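Long-range contacts in putative curved DNA-binding protein (Chaetomium thermophilum var. thermophilum DSM 1495, PDB 4IPA), which probably takes part in ribosome biogenesis as an Arx1 protein of the methionine aminopeptidase-like M24 family, and may bind DNA: residues A[29-34]-A[122-127]; A[42-47]-A[116-121]; A[51-56]-A[106-111]; A[248-253]-A[348-353]. All blocks are in the same frame, centred on the assembly; numbering follows the deposited sequence.

Contacts 1, 2 and 4 are buried, whereas contact 3 is only partly so, its centre about 21 Å from the centre of the chain. Contacts 1 and 2 join the same two elements, helix 23-46 and strand 115-124, at centres about 18 Å apart, and both rely on apolar packing without a hydrogen bond across. Contact 3, where a loop meets the start of helix 53-69, instead combines backbone hydrogen bonds, a bridging water and isoleucines; it touches contact 2 through V43 and I56. Contact 4 pairs two strands of the five-stranded sheet, not the three-stranded one holding 115-124, by regular backbone bonding, and its V250 meets Y29 of contact 1, joining the two regions.

Contact 1 (A[29-34]-A[122-127]); sequences YKTAAQ and AQIDGY
In the pita-bread fold of the M24 family, helix 23-46 runs over the hairpin of strands 115-124 and 127-136, with Y29 meeting Y127 and A32 meeting A122 and I124. The strands are joined by a type I' turn from I124 to Y127, and the axis of 29-34 runs at 154° to that of strand 122-124, nearly antiparallel. Y127 places its CB squarely over the centre of the Y29 ring, a CH-pi contact of 3.6 Å to the centroid and only 6° off the ring normal. The two rings are oblique, their planes at 53°, and Y29 OH reaches the edge of the Y127 ring at CD1, 3.6 Å away. I359 of strand 355-360 also touches Y29. Farther along the helix, A32 is small enough to let the strand come close: its CB lies 3.6 Å from A122 O. The T31 and I124 side chains cross at about a right angle, with T31 CB 3.8 Å from I124 CD1. Q123 faces away from the helix and steadies the turn, its OE1 accepting from G126 N. The I124 methyl presses against the helix backbone as well, with CD1 3.3 Å from A32 N.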
loop_
_atom_site.group_PDB
_atom_site.type_symbol
_atom_site.label_atom_id
_atom_site.label_comp_id
_atom_site.label_asym_id
_atom_site.label_seq_id
_atom_site.Cartn_x
_atom_site.Cartn_y
_atom_site.Cartn_z
ATOM N N TYR A 29 7.162 3.813 14.693
ATOM C CA TYR A 29 7.010 3.290 13.342
ATOM C C TYR A 29 7.482 1.848 13.303
ATOM O O TYR A 29 6.800 0.982 12.768
ATOM C CB TYR A 29 7.819 4.110 12.347
ATOM C CG TYR A 29 7.114 5.328 11.818
ATOM C CD1 TYR A 29 5.985 5.205 11.023
ATOM C CD2 TYR A 29 7.591 6.598 12.083
ATOM C CE1 TYR A 29 5.350 6.304 10.530
ATOM C CE2 TYR A 29 6.954 7.715 11.588
ATOM C CZ TYR A 29 5.834 7.555 10.817
ATOM O OH TYR A 29 5.198 8.648 10.318
ATOM N N LYS A 30 8.645 1.582 13.887
ATOM C CA LYS A 30 9.195 0.225 13.855
ATOM C C LYS A 30 8.330 -0.792 14.607
ATOM O O LYS A 30 8.204 -1.943 14.186
ATOM C CB LYS A 30 10.631 0.189 14.391
ATOM C CG LYS A 30 11.242 -1.205 14.407
ATOM C CD LYS A 30 11.700 -1.610 13.011
ATOM C CE LYS A 30 12.129 -3.064 12.961
ATOM N NZ LYS A 30 12.214 -3.534 11.557
ATOM N N THR A 31 7.742 -0.380 15.724
ATOM C CA THR A 31 6.856 -1.275 16.453
ATOM C C THR A 31 5.648 -1.603 15.582
ATOM O O THR A 31 5.200 -2.744 15.524
ATOM C CB THR A 31 6.334 -0.641 17.752
ATOM O OG1 THR A 31 7.425 -0.142 18.523
ATOM C CG2 THR A 31 5.586 -1.685 18.560
ATOM N N ALA A 32 5.116 -0.577 14.924
ATOM C CA ALA A 32 4.018 -0.757 13.988
ATOM C C ALA A 32 4.378 -1.707 12.841
ATOM O O ALA A 32 3.580 -2.550 12.471
ATOM C CB ALA A 32 3.564 0.590 13.443
ATOM N N ALA A 33 5.574 -1.553 12.282
ATOM C CA ALA A 33 6.034 -2.382 11.178
ATOM C C ALA A 33 6.139 -3.852 11.568
ATOM O O ALA A 33 5.721 -4.726 10.825
ATOM C CB ALA A 33 7.377 -1.885 10.676
ATOM N N GLN A 34 6.719 -4.120 12.727
ATOM C CA GLN A 34 6.866 -5.494 13.178
ATOM C C GLN A 34 5.492 -6.130 13.343
ATOM O O GLN A 34 5.295 -7.283 12.971
ATOM C CB GLN A 34 7.655 -5.560 14.489
ATOM C CG GLN A 34 9.148 -5.293 14.336
ATOM C CD GLN A 34 9.888 -5.393 15.665
ATOM O OE1 GLN A 34 9.742 -4.537 16.542
ATOM N NE2 GLN A 34 10.665 -6.455 15.828
ATOM N N ALA A 122 -0.589 -1.425 10.961
ATOM C CA ALA A 122 -0.773 -0.978 12.327
ATOM C C ALA A 122 -0.230 0.423 12.555
ATOM O O ALA A 122 0.482 0.991 11.721
ATOM C CB ALA A 122 -0.109 -1.945 13.307
ATOM N N GLN A 123 -0.505 0.922 13.753
ATOM C CA GLN A 123 -0.430 2.329 14.069
ATOM C C GLN A 123 -0.081 2.460 15.566
ATOM O O GLN A 123 -0.817 1.951 16.416
ATOM C CB GLN A 123 -1.828 2.875 13.775
ATOM C CG GLN A 123 -2.037 4.283 13.952
ATOM C CD GLN A 123 -2.287 4.648 15.384
ATOM O OE1 GLN A 123 -1.376 5.113 16.063
ATOM N NE2 GLN A 123 -3.535 4.467 15.857
ATOM N N ILE A 124 1.043 3.104 15.887
ATOM C CA ILE A 124 1.374 3.428 17.290
ATOM C C ILE A 124 1.591 4.925 17.520
ATOM O O ILE A 124 2.498 5.518 16.945
ATOM C CB ILE A 124 2.626 2.679 17.833
ATOM C CG1 ILE A 124 2.328 1.202 18.057
ATOM C CG2 ILE A 124 3.049 3.275 19.185
ATOM C CD1 ILE A 124 2.718 0.358 16.918
ATOM N N ASP A 125 0.769 5.507 18.389
ATOM C CA ASP A 125 0.816 6.925 18.738
ATOM C C ASP A 125 0.753 7.815 17.509
ATOM O O ASP A 125 1.404 8.858 17.452
ATOM C CB ASP A 125 2.044 7.259 19.588
ATOM C CG ASP A 125 1.985 8.676 20.179
ATOM O OD1 ASP A 125 0.881 9.147 20.523
ATOM O OD2 ASP A 125 3.049 9.319 20.309
ATOM N N GLY A 126 -0.034 7.388 16.525
ATOM C CA GLY A 126 -0.277 8.169 15.329
ATOM C C GLY A 126 0.750 7.930 14.244
ATOM O O GLY A 126 0.706 8.571 13.203
ATOM N N TYR A 127 1.677 7.010 14.485
ATOM C CA TYR A 127 2.683 6.672 13.479
ATOM C C TYR A 127 2.386 5.299 12.874
ATOM O O TYR A 127 2.559 4.255 13.520
ATOM C CB TYR A 127 4.107 6.764 14.061
ATOM C CG TYR A 127 4.380 8.139 14.663
ATOM C CD1 TYR A 127 4.515 9.256 13.848
ATOM C CD2 TYR A 127 4.446 8.322 16.040
ATOM C CE1 TYR A 127 4.741 10.516 14.379
ATOM C CE2 TYR A 127 4.669 9.591 16.591
ATOM C CZ TYR A 127 4.815 10.677 15.754
ATOM O OH TYR A 127 5.027 11.935 16.276
#

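Contact 2 (A[42-47]-A[116-121]); sequences EVSKLC and IKIQLG
V43 and I118 begin the packing of the C-terminal part of helix 23-46 on strand 115-124, a helix-on-sheet layer of the pita-bread fold. The strand belongs to an antiparallel sheet, in which it is flanked by strands 79-88 and 127-136, and the axes of 42-46 and 116-121 approach to 9.7 Å at 152°, so the two are nearly antiparallel. V43 divides its branches between two strand residues. CG1, anti to the backbone N (chi1 173°), meets I118 CG2 at 3.7 Å, while CG2 lies 4.1 Å from L120 CD2; in both pairs the side chains slide past each other in opposite directions. The next residue, S44, touches I118 through its hydroxyl, OG being 3.8 Å from CD1. That oxygen is not left without a polar partner, since it hydrogen-bonds to L40 O one turn back on the helix. C47 follows, with SG against I118, and it also touches I135 of strand 127-136. Around the layer, I56 of helix 53-69 packs on V43, M64 of the same helix on L120, and V87 of strand 79-88 on I116. No hydrogen bond crosses between the segments; apolar contacts carry the interface. Its far end is the thiol of C47, where SG lies 4.0 Å from I118 CD1 and 4.5 Å from I116 CG2.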
loop_
_atom_site.group_PDB
_atom_site.type_symbol
_atom_site.label_atom_id
_atom_site.label_comp_id
_atom_site.label_asym_id
_atom_site.label_seq_id
_atom_site.Cartn_x
_atom_site.Cartn_y
_atom_site.Cartn_z
ATOM N N GLU A 42 0.844 -14.068 8.812
ATOM C CA GLU A 42 -0.248 -14.924 9.263
ATOM C C GLU A 42 -1.423 -14.876 8.311
ATOM O O GLU A 42 -2.058 -15.884 8.066
ATOM C CB GLU A 42 -0.717 -14.554 10.677
ATOM C CG GLU A 42 0.306 -14.814 11.774
ATOM C CD GLU A 42 0.713 -16.288 11.886
ATOM O OE1 GLU A 42 0.100 -17.150 11.210
ATOM O OE2 GLU A 42 1.651 -16.588 12.660
ATOM N N VAL A 43 -1.718 -13.697 7.774
ATOM C CA VAL A 43 -2.807 -13.570 6.813
ATOM C C VAL A 43 -2.476 -14.258 5.485
ATOM O O VAL A 43 -3.348 -14.873 4.882
ATOM C CB VAL A 43 -3.207 -12.094 6.565
ATOM C CG1 VAL A 43 -4.228 -11.996 5.424
ATOM C CG2 VAL A 43 -3.788 -11.488 7.820
ATOM N N SER A 44 -1.222 -14.162 5.034
ATOM C CA SER A 44 -0.827 -14.783 3.766
ATOM C C SER A 44 -1.000 -16.306 3.814
ATOM O O SER A 44 -1.367 -16.928 2.822
ATOM C CB SER A 44 0.618 -14.412 3.371
ATOM O OG SER A 44 0.804 -13.002 3.237
ATOM N N LYS A 45 -0.731 -16.905 4.969
ATOM C CA LYS A 45 -0.911 -18.348 5.139
ATOM C C LYS A 45 -2.384 -18.770 5.027
ATOM O O LYS A 45 -2.679 -19.889 4.637
ATOM C CB LYS A 45 -0.324 -18.797 6.483
ATOM C CG LYS A 45 1.201 -18.852 6.486
ATOM C CD LYS A 45 1.789 -18.793 7.892
ATOM C CE LYS A 45 1.370 -19.977 8.751
ATOM N NZ LYS A 45 2.007 -19.900 10.105
ATOM N N LEU A 46 -3.304 -17.872 5.370
ATOM C CA LEU A 46 -4.727 -18.181 5.254
ATOM C C LEU A 46 -5.227 -18.098 3.815
ATOM O O LEU A 46 -6.311 -18.600 3.516
ATOM C CB LEU A 46 -5.577 -17.272 6.157
ATOM C CG LEU A 46 -5.226 -17.259 7.654
ATOM C CD1 LEU A 46 -6.084 -16.245 8.425
ATOM C CD2 LEU A 46 -5.362 -18.649 8.264
ATOM N N CYS A 47 -4.453 -17.472 2.923
ATOM C CA CYS A 47 -4.935 -17.235 1.560
ATOM C C CYS A 47 -4.756 -18.436 0.633
ATOM O O CYS A 47 -4.047 -18.361 -0.371
ATOM C CB CYS A 47 -4.295 -15.983 0.949
ATOM S SG CYS A 47 -4.732 -14.460 1.816
ATOM N N ILE A 116 -3.096 -12.326 -5.373
ATOM C CA ILE A 116 -3.892 -11.768 -4.288
ATOM C C ILE A 116 -3.094 -10.673 -3.600
ATOM O O ILE A 116 -1.951 -10.906 -3.184
ATOM C CB ILE A 116 -4.228 -12.862 -3.217
ATOM C CG1 ILE A 116 -4.929 -14.070 -3.859
ATOM C CG2 ILE A 116 -5.059 -12.281 -2.087
ATOM C CD1 ILE A 116 -6.147 -13.691 -4.673
ATOM N N LYS A 117 -3.688 -9.487 -3.483
ATOM C CA LYS A 117 -3.048 -8.364 -2.803
ATOM C C LYS A 117 -3.489 -8.347 -1.363
ATOM O O LYS A 117 -4.675 -8.288 -1.071
ATOM C CB LYS A 117 -3.396 -7.020 -3.455
ATOM C CG LYS A 117 -2.617 -6.726 -4.698
ATOM C CD LYS A 117 -2.967 -7.720 -5.794
ATOM C CE LYS A 117 -4.406 -7.529 -6.273
ATOM N NZ LYS A 117 -4.710 -8.441 -7.426
ATOM N N ILE A 118 -2.522 -8.412 -0.465
ATOM C CA ILE A 118 -2.808 -8.345 0.948
ATOM C C ILE A 118 -2.193 -7.063 1.488
ATOM O O ILE A 118 -0.972 -6.884 1.488
ATOM C CB ILE A 118 -2.275 -9.576 1.669
ATOM C CG1 ILE A 118 -2.849 -10.835 1.007
ATOM C CG2 ILE A 118 -2.649 -9.527 3.152
ATOM C CD1 ILE A 118 -1.831 -11.905 0.734
ATOM N N GLN A 119 -3.057 -6.148 1.890
ATOM C CA GLN A 119 -2.634 -4.849 2.379
ATOM C C GLN A 119 -3.285 -4.613 3.727
ATOM O O GLN A 119 -4.505 -4.757 3.885
ATOM C CB GLN A 119 -3.010 -3.751 1.386
ATOM C CG GLN A 119 -2.752 -2.321 1.857
ATOM C CD GLN A 119 -2.809 -1.333 0.686
ATOM O OE1 GLN A 119 -3.118 -0.146 0.851
ATOM N NE2 GLN A 119 -2.509 -1.835 -0.511
ATOM N N LEU A 120 -2.460 -4.261 4.700
ATOM C CA LEU A 120 -2.942 -4.036 6.046
ATOM C C LEU A 120 -1.901 -3.210 6.761
ATOM O O LEU A 120 -0.839 -2.947 6.208
ATOM C CB LEU A 120 -3.151 -5.373 6.757
ATOM C CG LEU A 120 -1.955 -6.319 6.835
ATOM C CD1 LEU A 120 -1.108 -6.021 8.063
ATOM C CD2 LEU A 120 -2.443 -7.780 6.862
ATOM N N GLY A 121 -2.193 -2.791 7.982
ATOM C CA GLY A 121 -1.195 -2.078 8.748
ATOM C C GLY A 121 -1.605 -1.671 10.140
ATOM O O GLY A 121 -2.799 -1.577 10.460
#

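Contact 3 (A[51-56]-A[106-111]); sequences AKIIDI and AATEIQ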
loop_
_atom_site.group_PDB
_atom_site.type_symbol
_atom_site.label_atom_id
_atom_site.label_comp_id
_atom_site.label_asym_id
_atom_site.label_seq_id
_atom_site.Cartn_x
_atom_site.Cartn_y
_atom_site.Cartn_z
ATOM N N ALA A 51 -10.652 -20.532 0.462
ATOM C CA ALA A 51 -10.888 -19.701 1.646
ATOM C C ALA A 51 -11.790 -18.531 1.286
ATOM O O ALA A 51 -11.666 -17.953 0.215
ATOM C CB ALA A 51 -9.574 -19.191 2.256
ATOM N N LYS A 52 -12.695 -18.204 2.200
ATOM C CA LYS A 52 -13.583 -17.070 2.052
ATOM C C LYS A 52 -12.868 -15.785 2.455
ATOM O O LYS A 52 -12.370 -15.665 3.578
ATOM C CB LYS A 52 -14.816 -17.269 2.934
ATOM C CG LYS A 52 -15.552 -18.566 2.678
ATOM C CD LYS A 52 -16.507 -18.906 3.810
ATOM C CE LYS A 52 -17.601 -17.858 3.954
ATOM N NZ LYS A 52 -18.480 -18.151 5.124
ATOM N N ILE A 53 -12.845 -14.818 1.545
ATOM C CA ILE A 53 -12.213 -13.539 1.814
ATOM C C ILE A 53 -12.675 -12.885 3.120
ATOM O O ILE A 53 -11.848 -12.343 3.864
ATOM C CB ILE A 53 -12.386 -12.560 0.620
ATOM C CG1 ILE A 53 -11.581 -13.065 -0.574
ATOM C CG2 ILE A 53 -11.901 -11.167 0.981
ATOM C CD1 ILE A 53 -11.682 -12.184 -1.807
ATOM N N ILE A 54 -13.977 -12.919 3.405
ATOM C CA ILE A 54 -14.468 -12.239 4.600
ATOM C C ILE A 54 -13.910 -12.860 5.882
ATOM O O ILE A 54 -13.712 -12.163 6.876
ATOM C CB ILE A 54 -16.021 -12.149 4.681
ATOM C CG1 ILE A 54 -16.430 -11.127 5.747
ATOM C CG2 ILE A 54 -16.638 -13.485 5.027
ATOM C CD1 ILE A 54 -17.353 -10.084 5.247
ATOM N N ASP A 55 -13.654 -14.165 5.853
ATOM C CA ASP A 55 -13.075 -14.845 6.997
ATOM C C ASP A 55 -11.631 -14.411 7.228
ATOM O O ASP A 55 -11.217 -14.183 8.369
ATOM C CB ASP A 55 -13.148 -16.364 6.819
ATOM C CG ASP A 55 -14.563 -16.897 6.947
ATOM O OD1 ASP A 55 -15.432 -16.164 7.470
ATOM O OD2 ASP A 55 -14.799 -18.051 6.533
ATOM N N ILE A 56 -10.872 -14.306 6.141
ATOM C CA ILE A 56 -9.481 -13.873 6.207
ATOM C C ILE A 56 -9.344 -12.447 6.753
ATOM O O ILE A 56 -8.546 -12.204 7.655
ATOM C CB ILE A 56 -8.803 -13.978 4.832
ATOM C CG1 ILE A 56 -9.046 -15.368 4.231
ATOM C CG2 ILE A 56 -7.310 -13.711 4.960
ATOM C CD1 ILE A 56 -8.572 -15.526 2.793
ATOM N N ALA A 106 -19.651 -11.627 0.532
ATOM C CA ALA A 106 -19.066 -12.290 1.697
ATOM C C ALA A 106 -18.820 -13.783 1.473
ATOM O O ALA A 106 -18.219 -14.445 2.316
ATOM C CB ALA A 106 -19.928 -12.072 2.947
ATOM N N ALA A 107 -19.271 -14.305 0.337
ATOM C CA ALA A 107 -19.058 -15.717 0.005
ATOM C C ALA A 107 -17.953 -15.883 -1.037
ATOM O O ALA A 107 -17.596 -17.004 -1.399
ATOM C CB ALA A 107 -20.357 -16.367 -0.491
ATOM N N THR A 108 -17.429 -14.765 -1.526
ATOM C CA THR A 108 -16.283 -14.783 -2.439
ATOM C C THR A 108 -15.119 -15.599 -1.857
ATOM O O THR A 108 -14.731 -15.413 -0.699
ATOM C CB THR A 108 -15.774 -13.363 -2.719
ATOM O OG1 THR A 108 -16.862 -12.530 -3.133
ATOM C CG2 THR A 108 -14.687 -13.379 -3.796
ATOM N N GLU A 109 -14.555 -16.483 -2.667
ATOM C CA GLU A 109 -13.446 -17.322 -2.221
ATOM C C GLU A 109 -12.188 -17.085 -3.048
ATOM O O GLU A 109 -12.259 -16.735 -4.236
ATOM C CB GLU A 109 -13.821 -18.817 -2.285
ATOM C CG GLU A 109 -15.143 -19.162 -1.609
ATOM C CD GLU A 109 -15.415 -20.663 -1.547
ATOM O OE1 GLU A 109 -15.010 -21.405 -2.477
ATOM O OE2 GLU A 109 -16.030 -21.100 -0.553
ATOM N N ILE A 110 -11.042 -17.302 -2.412
ATOM C CA ILE A 110 -9.752 -17.265 -3.087
ATOM C C ILE A 110 -9.747 -18.269 -4.244
ATOM O O ILE A 110 -10.053 -19.446 -4.055
ATOM C CB ILE A 110 -8.599 -17.637 -2.111
ATOM C CG1 ILE A 110 -8.619 -16.734 -0.877
ATOM C CG2 ILE A 110 -7.240 -17.568 -2.818
ATOM C CD1 ILE A 110 -8.455 -15.258 -1.209
ATOM N N GLN A 111 -9.402 -17.794 -5.433
ATOM C CA GLN A 111 -9.272 -18.641 -6.609
ATOM C C GLN A 111 -7.812 -19.061 -6.808
ATOM O O GLN A 111 -6.906 -18.237 -6.722
ATOM C CB GLN A 111 -9.749 -17.886 -7.847
ATOM C CG GLN A 111 -11.144 -17.326 -7.711
ATOM C CD GLN A 111 -12.163 -18.421 -7.493
ATOM O OE1 GLN A 111 -12.346 -19.282 -8.350
ATOM N NE2 GLN A 111 -12.819 -18.405 -6.335
HETATM O O HOH W 1 -15.595 -13.759 1.455
#
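The backbones of K52 and E109 form a single bridge, with hydrogen bonds on both sides of it: I110 N donates to A51 O (2.8 Å, 161°) and I53 N to T108 O (3.0 Å, 158°). This joins the start of helix 53-69 to the loop before strand 115-124 in the pita-bread fold; K52 is the N-cap residue, and T108 O serves I53 N in the first turn. A water does the same for I54: it accepts from I54 N at 2.7 Å, and donates to T108 O and, weakly, to A106 O. T108 O is thus gripped by a backbone N-H and a water, with K52 CA also close at 3.4 Å. Among the side chains, I53 lies beside T108, both pointing the same way, and I53 CD1 lies 3.8 Å from T108 CG2. I110 crosses I53 and I56 at about right angles; V87 of strand 79-88 touches all three isoleucines, and V43 and L46 of helix 23-46 pack on I56. I110 CG1 is 3.9 Å from I56 CD1. On the other flank, I54 covers the A106 end of the loop: CD1 rests 4.0 Å from A106 CB, and the CG2 branch approaches A106 O.

Contact 4 (A[248-253]-A[348-353]); sequences GDVWGV and TIAITK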
loop_
_atom_site.group_PDB
_atom_site.type_symbol
_atom_site.label_atom_id
_atom_site.label_comp_id
_atom_site.label_asym_id
_atom_site.label_seq_id
_atom_site.Cartn_x
_atom_site.Cartn_y
_atom_site.Cartn_z
ATOM N N GLY A 248 14.566 12.813 6.711
ATOM C CA GLY A 248 13.581 13.140 7.738
ATOM C C GLY A 248 12.167 12.634 7.430
ATOM O O GLY A 248 11.326 12.558 8.324
ATOM N N ASP A 249 11.903 12.284 6.169
ATOM C CA ASP A 249 10.564 11.853 5.739
ATOM C C ASP A 249 10.275 10.376 6.034
ATOM O O ASP A 249 11.166 9.520 5.949
ATOM C CB ASP A 249 10.398 12.017 4.227
ATOM C CG ASP A 249 10.192 13.464 3.778
ATOM O OD1 ASP A 249 10.102 14.393 4.612
ATOM O OD2 ASP A 249 10.099 13.654 2.546
ATOM N N VAL A 250 9.018 10.077 6.354
ATOM C CA VAL A 250 8.511 8.717 6.179
ATOM C C VAL A 250 7.441 8.649 5.068
ATOM O O VAL A 250 6.510 9.474 5.017
ATOM C CB VAL A 250 7.980 8.119 7.494
ATOM C CG1 VAL A 250 7.288 6.795 7.225
ATOM C CG2 VAL A 250 9.125 7.933 8.478
ATOM N N TRP A 251 7.586 7.662 4.181
ATOM C CA TRP A 251 6.679 7.486 3.054
ATOM C C TRP A 251 6.039 6.098 2.988
ATOM O O TRP A 251 6.668 5.080 3.296
ATOM C CB TRP A 251 7.425 7.694 1.744
ATOM C CG TRP A 251 7.769 9.090 1.418
ATOM C CD1 TRP A 251 8.778 9.836 1.963
ATOM C CD2 TRP A 251 7.145 9.914 0.426
ATOM N NE1 TRP A 251 8.800 11.079 1.395
ATOM C CE2 TRP A 251 7.818 11.155 0.436
ATOM C CE3 TRP A 251 6.086 9.720 -0.479
ATOM C CZ2 TRP A 251 7.469 12.207 -0.415
ATOM C CZ3 TRP A 251 5.734 10.755 -1.326
ATOM C CH2 TRP A 251 6.430 11.993 -1.288
ATOM N N GLY A 252 4.786 6.066 2.544
ATOM C CA GLY A 252 4.164 4.828 2.114
ATOM C C GLY A 252 4.368 4.710 0.611
ATOM O O GLY A 252 3.693 5.368 -0.177
ATOM N N VAL A 253 5.326 3.887 0.203
ATOM C CA VAL A 253 5.687 3.804 -1.198
ATOM C C VAL A 253 4.966 2.649 -1.891
ATOM O O VAL A 253 5.137 1.478 -1.503
ATOM C CB VAL A 253 7.208 3.605 -1.379
ATOM C CG1 VAL A 253 7.543 3.481 -2.876
ATOM C CG2 VAL A 253 8.002 4.756 -0.714
ATOM N N THR A 348 6.479 0.817 3.638
ATOM C CA THR A 348 6.655 2.038 4.420
ATOM C C THR A 348 8.144 2.259 4.686
ATOM O O THR A 348 8.788 1.416 5.298
ATOM C CB THR A 348 5.880 1.965 5.742
ATOM O OG1 THR A 348 4.476 1.935 5.455
ATOM C CG2 THR A 348 6.206 3.201 6.630
ATOM N N ILE A 349 8.689 3.370 4.204
ATOM C CA ILE A 349 10.121 3.639 4.348
ATOM C C ILE A 349 10.446 4.837 5.228
ATOM O O ILE A 349 9.617 5.724 5.440
ATOM C CB ILE A 349 10.801 3.927 2.995
ATOM C CG1 ILE A 349 10.281 5.254 2.426
ATOM C CG2 ILE A 349 10.645 2.742 2.036
ATOM C CD1 ILE A 349 10.929 5.681 1.127
ATOM N N ALA A 350 11.685 4.859 5.708
ATOM C CA ALA A 350 12.240 6.045 6.340
ATOM C C ALA A 350 13.444 6.542 5.538
ATOM O O ALA A 350 14.255 5.753 5.055
ATOM C CB ALA A 350 12.637 5.752 7.773
ATOM N N ILE A 351 13.533 7.856 5.387
ATOM C CA ILE A 351 14.640 8.475 4.699
ATOM C C ILE A 351 15.504 9.154 5.739
ATOM O O ILE A 351 15.053 10.076 6.410
ATOM C CB ILE A 351 14.152 9.514 3.685
ATOM C CG1 ILE A 351 13.085 8.886 2.772
ATOM C CG2 ILE A 351 15.329 10.055 2.888
ATOM C CD1 ILE A 351 12.623 9.756 1.588
ATOM N N THR A 352 16.736 8.681 5.900
ATOM C CA THR A 352 17.649 9.295 6.857
ATOM C C THR A 352 18.975 9.628 6.186
ATOM O O THR A 352 19.171 9.374 4.991
ATOM C CB THR A 352 17.969 8.346 8.029
ATOM O OG1 THR A 352 18.771 7.256 7.548
ATOM C CG2 THR A 352 16.701 7.801 8.663
ATOM N N LYS A 353 19.879 10.180 6.992
ATOM C CA LYS A 353 21.270 10.435 6.637
ATOM C C LYS A 353 21.844 9.335 5.777
ATOM O O LYS A 353 22.537 9.589 4.793
ATOM C CB LYS A 353 22.092 10.448 7.922
ATOM C CG LYS A 353 22.720 11.753 8.283
ATOM C CD LYS A 353 23.234 11.674 9.716
ATOM C CE LYS A 353 23.992 10.377 9.954
ATOM N NZ LYS A 353 24.385 10.219 11.385
#
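The indole of W251 meets I351 across the strand pair, I351 CD1 approaching it obliquely with W251 CD1 3.9 Å away. At the rim of the same ring, NE1 donates to D249 OD2 (3.1 Å), which lies 16° out of the indole plane; the carboxylate is met on its anti side with the donor 31° out of plane. That oxygen also takes a salt bridge from K229 NZ and a hydrogen bond from E246 N, so three donors fix the carboxylate, which in turn holds the rotation of the indole. The backbones form an antiparallel pair of strands. W251 and I349 are a hydrogen-bonded pair, with I349 N 2.8 Å from W251 O and a return bond from W251 N to I349 O, while V250-A350 and G252-T348 are non-hydrogen-bonded pairs. The pairing extends past the strand start through I351 N to D249 O and G248 N to I351 O. On the W251 side, I349 has CG1 between its backbone N and carbonyl carbon (chi1 67°), which sets it 3.8 Å from W251 CB; CD1 touches V253 CG2 at 3.6 Å. On the other face, V250 CG1 meets T348 CG2 at 3.8 Å and V250 CG2 faces A350 CB. The pair is central in an antiparallel sheet, between strands 210-220 and 355-360. L165 of helix 148-167 covers I349 and V253, while on the opposite face V250 reaches Y29 of helix 23-46 and T348 OG1 bonds to I130 O of strand 127-136.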